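Local coordinates for protein Ulp1-like SUMO protease (Chaetomium thermophilum, PDB 6DG4) that probably removes SUMO from modified proteins as a cysteine protease of the Ulp1 family, through the catalytic domain that this chain represents, at residues T206-I211 / A226-Q231. Residues are numbered along the deposited sequence; the frame is centred on the assembly and turned at random.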
loop_
_atom_site.group_PDB
_atom_site.type_symbol
_atom_site.label_atom_id
_atom_site.label_comp_id
_atom_site.label_asym_id
_atom_site.label_seq_id
_atom_site.Cartn_x
_atom_site.Cartn_y
_atom_site.Cartn_z
ATOM N N THR A 206 -5.581 4.700 0.888
ATOM C CA THR A 206 -4.309 4.308 0.282
ATOM C C THR A 206 -3.978 2.853 0.605
ATOM O O THR A 206 -3.626 2.073 -0.288
ATOM C CB THR A 206 -3.212 5.269 0.757
ATOM O OG1 THR A 206 -3.452 6.575 0.216
ATOM C CG2 THR A 206 -1.821 4.832 0.335
ATOM N N ILE A 207 -4.094 2.462 1.876
ATOM C CA ILE A 207 -3.819 1.078 2.255
ATOM C C ILE A 207 -4.797 0.131 1.569
ATOM O O ILE A 207 -4.419 -0.942 1.081
ATOM C CB ILE A 207 -3.881 0.921 3.787
ATOM C CG1 ILE A 207 -2.715 1.634 4.471
ATOM C CG2 ILE A 207 -3.898 -0.560 4.176
ATOM C CD1 ILE A 207 -2.925 1.828 5.968
ATOM N N THR A 208 -6.082 0.487 1.565
ATOM C CA THR A 208 -7.093 -0.434 1.056
ATOM C C THR A 208 -6.965 -0.598 -0.451
ATOM O O THR A 208 -7.114 -1.709 -0.974
ATOM C CB THR A 208 -8.486 0.044 1.469
ATOM O OG1 THR A 208 -8.544 0.177 2.896
ATOM C CG2 THR A 208 -9.550 -0.953 1.046
ATOM N N ASN A 209 -6.680 0.497 -1.164
ATOM C CA ASN A 209 -6.428 0.400 -2.596
ATOM C C ASN A 209 -5.192 -0.440 -2.879
ATOM O O ASN A 209 -5.138 -1.158 -3.884
ATOM C CB ASN A 209 -6.300 1.792 -3.212
ATOM C CG ASN A 209 -7.637 2.488 -3.328
ATOM O OD1 ASN A 209 -8.682 1.840 -3.376
ATOM N ND2 ASN A 209 -7.615 3.809 -3.366
ATOM N N ALA A 210 -4.182 -0.354 -2.010
ATOM C CA ALA A 210 -2.991 -1.178 -2.174
ATOM C C ALA A 210 -3.311 -2.658 -1.989
ATOM O O ALA A 210 -2.803 -3.502 -2.739
ATOM C CB ALA A 210 -1.894 -0.720 -1.212
ATOM N N ILE A 211 -4.155 -2.998 -1.006
ATOM C CA ILE A 211 -4.580 -4.386 -0.852
ATOM C C ILE A 211 -5.244 -4.862 -2.134
ATOM O O ILE A 211 -4.926 -5.929 -2.670
ATOM C CB ILE A 211 -5.538 -4.547 0.343
ATOM C CG1 ILE A 211 -4.855 -4.240 1.675
ATOM C CG2 ILE A 211 -6.115 -5.966 0.352
ATOM C CD1 ILE A 211 -5.822 -4.213 2.856
ATOM N N ALA A 226 -17.797 4.568 4.069
ATOM C CA ALA A 226 -18.423 4.359 5.371
ATOM C C ALA A 226 -17.883 3.133 6.102
ATOM O O ALA A 226 -18.086 3.017 7.316
ATOM C CB ALA A 226 -19.938 4.252 5.214
ATOM N N GLN A 227 -17.208 2.223 5.400
ATOM C CA GLN A 227 -16.593 1.055 6.024
ATOM C C GLN A 227 -15.215 1.341 6.610
ATOM O O GLN A 227 -14.629 0.456 7.244
ATOM C CB GLN A 227 -16.465 -0.076 4.999
ATOM C CG GLN A 227 -17.785 -0.623 4.525
ATOM C CD GLN A 227 -17.647 -1.480 3.295
ATOM O OE1 GLN A 227 -16.589 -1.530 2.676
ATOM N NE2 GLN A 227 -18.721 -2.142 2.921
ATOM N N LEU A 228 -14.696 2.544 6.446
ATOM C CA LEU A 228 -13.314 2.779 6.836
ATOM C C LEU A 228 -13.076 2.844 8.341
ATOM O O LEU A 228 -11.986 2.461 8.777
ATOM C CB LEU A 228 -12.745 3.999 6.110
ATOM C CG LEU A 228 -12.701 3.825 4.589
ATOM C CD1 LEU A 228 -12.026 5.012 3.950
ATOM C CD2 LEU A 228 -12.015 2.530 4.153
ATOM N N PRO A 229 -14.028 3.269 9.180
ATOM C CA PRO A 229 -13.784 3.127 10.630
ATOM C C PRO A 229 -13.506 1.690 11.032
ATOM O O PRO A 229 -12.596 1.420 11.828
ATOM C CB PRO A 229 -15.065 3.690 11.254
ATOM C CG PRO A 229 -15.509 4.731 10.262
ATOM C CD PRO A 229 -15.218 4.103 8.913
ATOM N N LEU A 230 -14.249 0.747 10.464
ATOM C CA LEU A 230 -13.971 -0.660 10.717
ATOM C C LEU A 230 -12.634 -1.077 10.114
ATOM O O LEU A 230 -11.881 -1.840 10.730
ATOM C CB LEU A 230 -15.112 -1.493 10.152
ATOM C CG LEU A 230 -14.903 -2.996 10.085
ATOM C CD1 LEU A 230 -14.609 -3.566 11.463
ATOM C CD2 LEU A 230 -16.153 -3.616 9.463
ATOM N N GLN A 231 -12.317 -0.594 8.916
ATOM C CA GLN A 231 -11.043 -0.948 8.301
ATOM C C GLN A 231 -9.865 -0.504 9.157
ATOM O O GLN A 231 -8.833 -1.183 9.183
ATOM C CB GLN A 231 -10.964 -0.331 6.910
ATOM C CG GLN A 231 -9.708 -0.664 6.117
ATOM C CD GLN A 231 -9.617 -2.097 5.648
ATOM O OE1 GLN A 231 -10.099 -3.029 6.297
ATOM N NE2 GLN A 231 -8.964 -2.282 4.507
#
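Thr208 and Gln231 join two helices of the papain-like Ulp1 catalytic domain: 202-215, packed against the central sheet, and 228-241, which follows it in the chain. One side-chain hydrogen bond and two looser contacts of methyl groups with its polar atoms join the helices, and the backbones stay well apart, the nearest CA atoms, those of Thr208 and Gln231, lying 8.3 Å from each other. Along the first helix, Thr206 packs on Trp138 and Leu140 of strand 137-144, its methyl group and hydroxyl suiting that place. Two residues on, Thr208 suits the interface because its hydroxyl serves two partners. With OG1 beside the backbone N (chi1 -56°), it donates its hydrogen to the carbonyl O of Val204, one turn back in its own helix. The same oxygen accepts a hydrogen bond from the amide N-H of Gln231, whose NE2 lies 3.0 Å from OG1 of Thr208. That bond is fairly straight, with an N-H...O angle of 159°, and the hydroxyl sits close to the amide plane of Gln231. The CG2 methyl of Thr208 lies 3.8 Å from NE2 of Gln231, beside the bonded amide. Leu228, at the start of the second helix, brings CD2 to 4.4 Å from OG1 of Thr208 and also packs on Val204 and Phe205. Gln231 has the length to reach across: its CG is anti to the backbone N, and a bend at chi2 (70°) brings the amide nitrogen up to Thr208 OG1. Replacing Gln231 by an alanine is likely to leave the Thr208 hydroxyl without its amide donor and Ile211 CD1 without its neighbour, with a gap opened between the helices. Last comes Ile211, a branched aliphatic residue fit for a buried helix face: it touches Ile72 of helix 62-80, while its CD1 reaches to 4.0 Å from NE2 of Gln231.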